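Glycerol kinase, putative (Plasmodium falciparum, PDB 2W40) probably catalyses the ATP-dependent phosphorylation of glycerol to sn-glycerol 3-phosphate, as other glycerol kinases of the FGGY family do. Local coordinates at residues Q37-L40 and W44-H47; L392-D397 and S490-A495. All blocks are in the same frame, centred on the assembly; numbering follows the deposited sequence. Where two conformers were deposited one is given.

The two contacts lie in different halves of the FGGY kinase chain, with centres 29 Å apart and nearest atoms about 18 Å apart, so they do not touch. Contact 1 comes first and closes before contact 2 opens. It folds the loop after strand 27-34 back on strand 46-47 in the N-terminal FGGY domain. Contact 2 joins helix 377-403, of the C-terminal FGGY domain, to helix 482-500. They share no helix, strand or sheet. In contact 1 the side chain of Y45 is about 5 Å from that of T270, which binds ADP in a crystal structure of this protein, and that of H47 about 9 Å from the bound glycerol; contact 2 is a polar link far from both sites.

Contact 1: residues Q37-L40 and W44-H47; sequences QKCL and WYEH. With EDO (1,2-ethanediol), chain B.
Q37 OE1 accepts two hydrogen bonds, from Y45 OH at 2.7 Å and from H47 NE2 at 2.9 Å, beside a single antiparallel beta bridge between the loop 37-40 and strand 46-47 in the FGGY N-terminal domain. The tyrosine hydroxyl comes in the carbonyl plane on a lone pair. The imidazole N-H points at OE1 within its own ring plane, yet arrives tilted 34° from the amide plane. A bend at chi2 (-60°) swings the Q37 amide back to these two rings, and its other end is fixed by NE2 bonding to H35 O.

K38 and E46 form the bridge, a hydrogen-bonded pair, with K38 N to E46 O at 2.9 Å and E46 N to K38 O at 2.8 Å. The K38 amine runs on to a salt bridge with E36, while E46 OE2 pairs with R109.

C39 supplies a sulfur-aromatic contact, its SG lying over one face of the Y45 ring, 3.9 Å from the centroid and 21° off the normal. C39 O accepts from N374 ND2 of the second subunit, so the loop lies at the subunit interface. An ethanediol, probably from the crystallisation liquor, donates from its O2 to E46 OE1 at 2.7 Å.

Contact 2: residues L392-D397 and S490-A495; sequences LNEIVD and SEWNKA. With EDO (1,2-ethanediol), chain D; EDO (1,2-ethanediol), chain E.
The W492 indole presents its N-H edge to the E394 carboxylate, with OE2 only 3° out of the ring plane, while F390 stacks on the ring. This is a side-chain bridge between two helices, 377-403 and the C-terminal 482-500, on the C-terminal side of the FGGY kinase fold. Their nearest CA atoms, in E394 and N493, stand 10.1 Å apart, and just 75 Å² is buried, so the link rests on polar ends more than on close backbone packing.

W492 NE1 donates to E394 OE2 at 2.9 Å, with an angle of 153° at the hydrogen. The ring and carboxylate planes stand 72° apart, and the donor reaches OE2 from above the carboxylate plane. A chain extended beyond CG carries the E394 carboxylate out to the indole. R359 makes a salt bridge to the same OE2, which probably favours the charged carboxylate. I347 and P350 pack against W492.

One water bridges the two side chains of E394 and N493, donating to E394 OE2 at 2.7 Å and to N493 OD1 at 2.6 Å. OE2 thus takes hydrogen bonds from the indole and the water and a salt bridge from R359, whose partner atom is NH2.

Contact 1: residues Q37-L40 and W44-H47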
# COMPACT_ATOMS: atom_id res chain seq x y z
N GLN C 37 -14.16 -13.05 9.99
CA GLN C 37 -14.23 -11.59 10.15
C GLN C 37 -14.89 -11.10 8.85
O GLN C 37 -14.25 -11.07 7.81
CB GLN C 37 -12.82 -10.97 10.30
CG GLN C 37 -11.94 -11.67 11.36
CD GLN C 37 -12.60 -11.60 12.73
OE1 GLN C 37 -12.72 -10.50 13.26
NE2 GLN C 37 -13.02 -12.75 13.32
N LYS C 38 -16.18 -10.83 8.92
CA LYS C 38 -16.92 -10.45 7.74
C LYS C 38 -16.82 -8.94 7.49
O LYS C 38 -17.41 -8.11 8.23
CB LYS C 38 -18.36 -10.82 7.91
CG LYS C 38 -18.66 -12.26 8.20
CD LYS C 38 -20.13 -12.49 8.66
CE LYS C 38 -20.45 -13.89 9.03
NZ LYS C 38 -20.70 -14.70 7.84
N CYS C 39 -16.17 -8.59 6.37
CA CYS C 39 -16.01 -7.17 5.95
C CYS C 39 -16.51 -7.04 4.52
O CYS C 39 -15.67 -6.95 3.59
CB CYS C 39 -14.57 -6.70 6.09
SG CYS C 39 -13.78 -7.01 7.73
N LEU C 40 -17.85 -7.02 4.42
CA LEU C 40 -18.75 -7.08 3.21
C LEU C 40 -18.58 -5.86 2.32
O LEU C 40 -18.71 -5.90 1.07
CB LEU C 40 -20.27 -7.12 3.61
CG LEU C 40 -21.38 -7.42 2.54
CD1 LEU C 40 -21.05 -8.55 1.64
CD2 LEU C 40 -22.78 -7.70 3.22
N TRP C 44 -17.89 -2.02 7.04
CA TRP C 44 -18.72 -3.00 7.73
C TRP C 44 -17.78 -4.05 8.32
O TRP C 44 -16.79 -4.46 7.68
CB TRP C 44 -19.64 -3.69 6.75
CG TRP C 44 -20.77 -2.82 6.32
CD1 TRP C 44 -20.77 -1.45 6.20
CD2 TRP C 44 -22.10 -3.25 6.12
NE1 TRP C 44 -22.04 -1.02 5.84
CE2 TRP C 44 -22.88 -2.10 5.82
CE3 TRP C 44 -22.74 -4.50 6.15
CZ2 TRP C 44 -24.22 -2.18 5.58
CZ3 TRP C 44 -24.09 -4.56 5.85
CH2 TRP C 44 -24.82 -3.39 5.61
N TYR C 45 -18.12 -4.51 9.53
CA TYR C 45 -17.35 -5.53 10.23
C TYR C 45 -18.35 -6.26 11.12
O TYR C 45 -18.89 -5.71 12.09
CB TYR C 45 -16.23 -4.91 11.05
CG TYR C 45 -15.03 -5.80 11.29
CD1 TYR C 45 -13.72 -5.42 10.98
CD2 TYR C 45 -15.21 -7.05 11.87
CE1 TYR C 45 -12.60 -6.25 11.36
CE2 TYR C 45 -14.16 -7.89 12.23
CZ TYR C 45 -12.84 -7.46 11.98
OH TYR C 45 -11.78 -8.22 12.28
N GLU C 46 -18.57 -7.54 10.75
CA GLU C 46 -19.50 -8.40 11.44
C GLU C 46 -18.91 -9.79 11.81
O GLU C 46 -17.94 -10.31 11.19
CB GLU C 46 -20.71 -8.65 10.53
CG GLU C 46 -21.45 -7.40 10.15
CD GLU C 46 -22.69 -7.55 9.23
OE1 GLU C 46 -23.04 -8.65 8.80
OE2 GLU C 46 -23.27 -6.49 8.92
N HIS C 47 -19.53 -10.38 12.83
CA HIS C 47 -19.27 -11.79 13.19
C HIS C 47 -20.62 -12.54 13.13
O HIS C 47 -21.67 -12.00 13.44
CB HIS C 47 -18.73 -11.91 14.60
CG HIS C 47 -17.35 -11.32 14.82
ND1 HIS C 47 -16.94 -10.83 16.05
CD2 HIS C 47 -16.29 -11.17 13.99
CE1 HIS C 47 -15.71 -10.36 15.95
NE2 HIS C 47 -15.28 -10.56 14.71
C1 EDO B . -26.89 -7.67 5.79
O1 EDO B . -27.19 -6.20 6.08
C2 EDO B . -25.59 -8.54 6.08
O2 EDO B . -25.38 -9.15 7.45

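Contact 2: residues L392-D397 and S490-A495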
# COMPACT_ATOMS: atom_id res chain seq x y z
N LEU C 392 0.55 4.69 19.90
CA LEU C 392 0.67 4.49 21.32
C LEU C 392 1.32 5.70 21.98
O LEU C 392 0.94 6.13 23.06
CB LEU C 392 1.41 3.18 21.57
CG LEU C 392 1.37 2.80 23.05
CD1 LEU C 392 -0.05 2.60 23.64
CD2 LEU C 392 2.30 1.60 23.29
N ASN C 393 2.32 6.29 21.31
CA ASN C 393 2.98 7.48 21.83
C ASN C 393 2.03 8.65 22.01
O ASN C 393 2.06 9.36 23.01
CB ASN C 393 4.09 7.87 20.88
CG ASN C 393 4.84 9.08 21.37
OD1 ASN C 393 5.24 9.15 22.54
ND2 ASN C 393 5.14 10.02 20.43
N GLU C 394 1.14 8.80 21.03
CA GLU C 394 0.10 9.83 21.17
C GLU C 394 -0.83 9.63 22.40
O GLU C 394 -1.18 10.57 23.13
CB GLU C 394 -0.74 9.97 19.88
CG GLU C 394 0.10 10.38 18.72
CD GLU C 394 -0.70 10.82 17.48
OE1 GLU C 394 -1.95 10.91 17.52
OE2 GLU C 394 -0.01 11.12 16.43
N ILE C 395 -1.23 8.40 22.62
CA ILE C 395 -1.95 7.97 23.78
C ILE C 395 -1.19 8.27 25.06
O ILE C 395 -1.78 8.81 26.01
CB ILE C 395 -2.39 6.48 23.68
CG1 ILE C 395 -3.53 6.35 22.65
CG2 ILE C 395 -2.85 5.90 25.03
CD1 ILE C 395 -3.85 4.89 22.20
N VAL C 396 0.10 7.95 25.10
CA VAL C 396 0.90 8.18 26.32
C VAL C 396 0.99 9.68 26.62
O VAL C 396 0.90 10.14 27.76
CB VAL C 396 2.27 7.54 26.23
CG1 VAL C 396 3.19 8.05 27.45
CG2 VAL C 396 2.06 5.97 26.15
N ASP C 397 1.11 10.47 25.55
CA ASP C 397 1.14 11.91 25.74
C ASP C 397 -0.18 12.42 26.34
O ASP C 397 -0.17 13.30 27.24
CB ASP C 397 1.48 12.63 24.44
CG ASP C 397 2.96 12.49 24.04
OD1 ASP C 397 3.84 12.19 24.89
OD2 ASP C 397 3.22 12.67 22.84
N SER C 490 8.05 13.54 13.99
CA SER C 490 7.68 14.56 12.94
C SER C 490 7.25 13.93 11.60
O SER C 490 6.28 14.40 10.93
CB SER C 490 8.86 15.56 12.78
OG SER C 490 8.65 16.27 11.55
N GLU C 491 7.96 12.90 11.15
CA GLU C 491 7.65 12.21 9.97
C GLU C 491 6.25 11.59 10.07
O GLU C 491 5.46 11.67 9.13
CB GLU C 491 8.64 11.14 9.60
CG GLU C 491 9.97 11.78 9.17
CD GLU C 491 11.21 10.88 9.22
OE1 GLU C 491 11.24 9.66 9.67
OE2 GLU C 491 12.24 11.48 8.79
N TRP C 492 5.97 10.92 11.20
CA TRP C 492 4.67 10.36 11.44
C TRP C 492 3.57 11.42 11.40
O TRP C 492 2.52 11.34 10.72
CB TRP C 492 4.70 9.72 12.79
CG TRP C 492 3.34 9.35 13.32
CD1 TRP C 492 2.64 10.03 14.28
CD2 TRP C 492 2.46 8.30 12.86
NE1 TRP C 492 1.41 9.48 14.45
CE2 TRP C 492 1.31 8.38 13.65
CE3 TRP C 492 2.59 7.26 11.97
CZ2 TRP C 492 0.23 7.51 13.51
CZ3 TRP C 492 1.52 6.37 11.84
CH2 TRP C 492 0.39 6.49 12.64
N ASN C 493 3.87 12.48 12.10
CA ASN C 493 2.89 13.61 12.23
C ASN C 493 2.53 14.22 10.88
O ASN C 493 1.37 14.49 10.61
CB ASN C 493 3.44 14.71 13.11
CG ASN C 493 3.36 14.43 14.57
OD1 ASN C 493 2.58 13.55 15.01
ND2 ASN C 493 4.20 15.17 15.38
N LYS C 494 3.49 14.33 9.99
CA LYS C 494 3.22 14.90 8.66
C LYS C 494 2.39 13.93 7.83
O LYS C 494 1.48 14.33 7.12
CB LYS C 494 4.51 15.23 7.98
CG LYS C 494 5.20 16.37 8.63
CD LYS C 494 6.28 16.96 7.84
CE LYS C 494 6.83 16.08 6.70
NZ LYS C 494 7.91 15.07 7.12
N ALA C 495 2.67 12.62 7.92
CA ALA C 495 1.85 11.58 7.24
C ALA C 495 0.44 11.56 7.81
O ALA C 495 -0.51 11.55 7.06
CB ALA C 495 2.51 10.24 7.50
C1 EDO D . -0.25 13.69 20.88
O1 EDO D . 1.20 13.55 21.16
C2 EDO D . -1.27 12.98 21.81
O2 EDO D . -2.16 13.67 22.73
C1 EDO E . 9.62 6.55 10.78
O1 EDO E . 10.16 5.59 11.72
C2 EDO E . 10.08 6.18 9.36
O2 EDO E . 11.53 6.27 9.23
O HOH W 1 2.43 12.05 17.07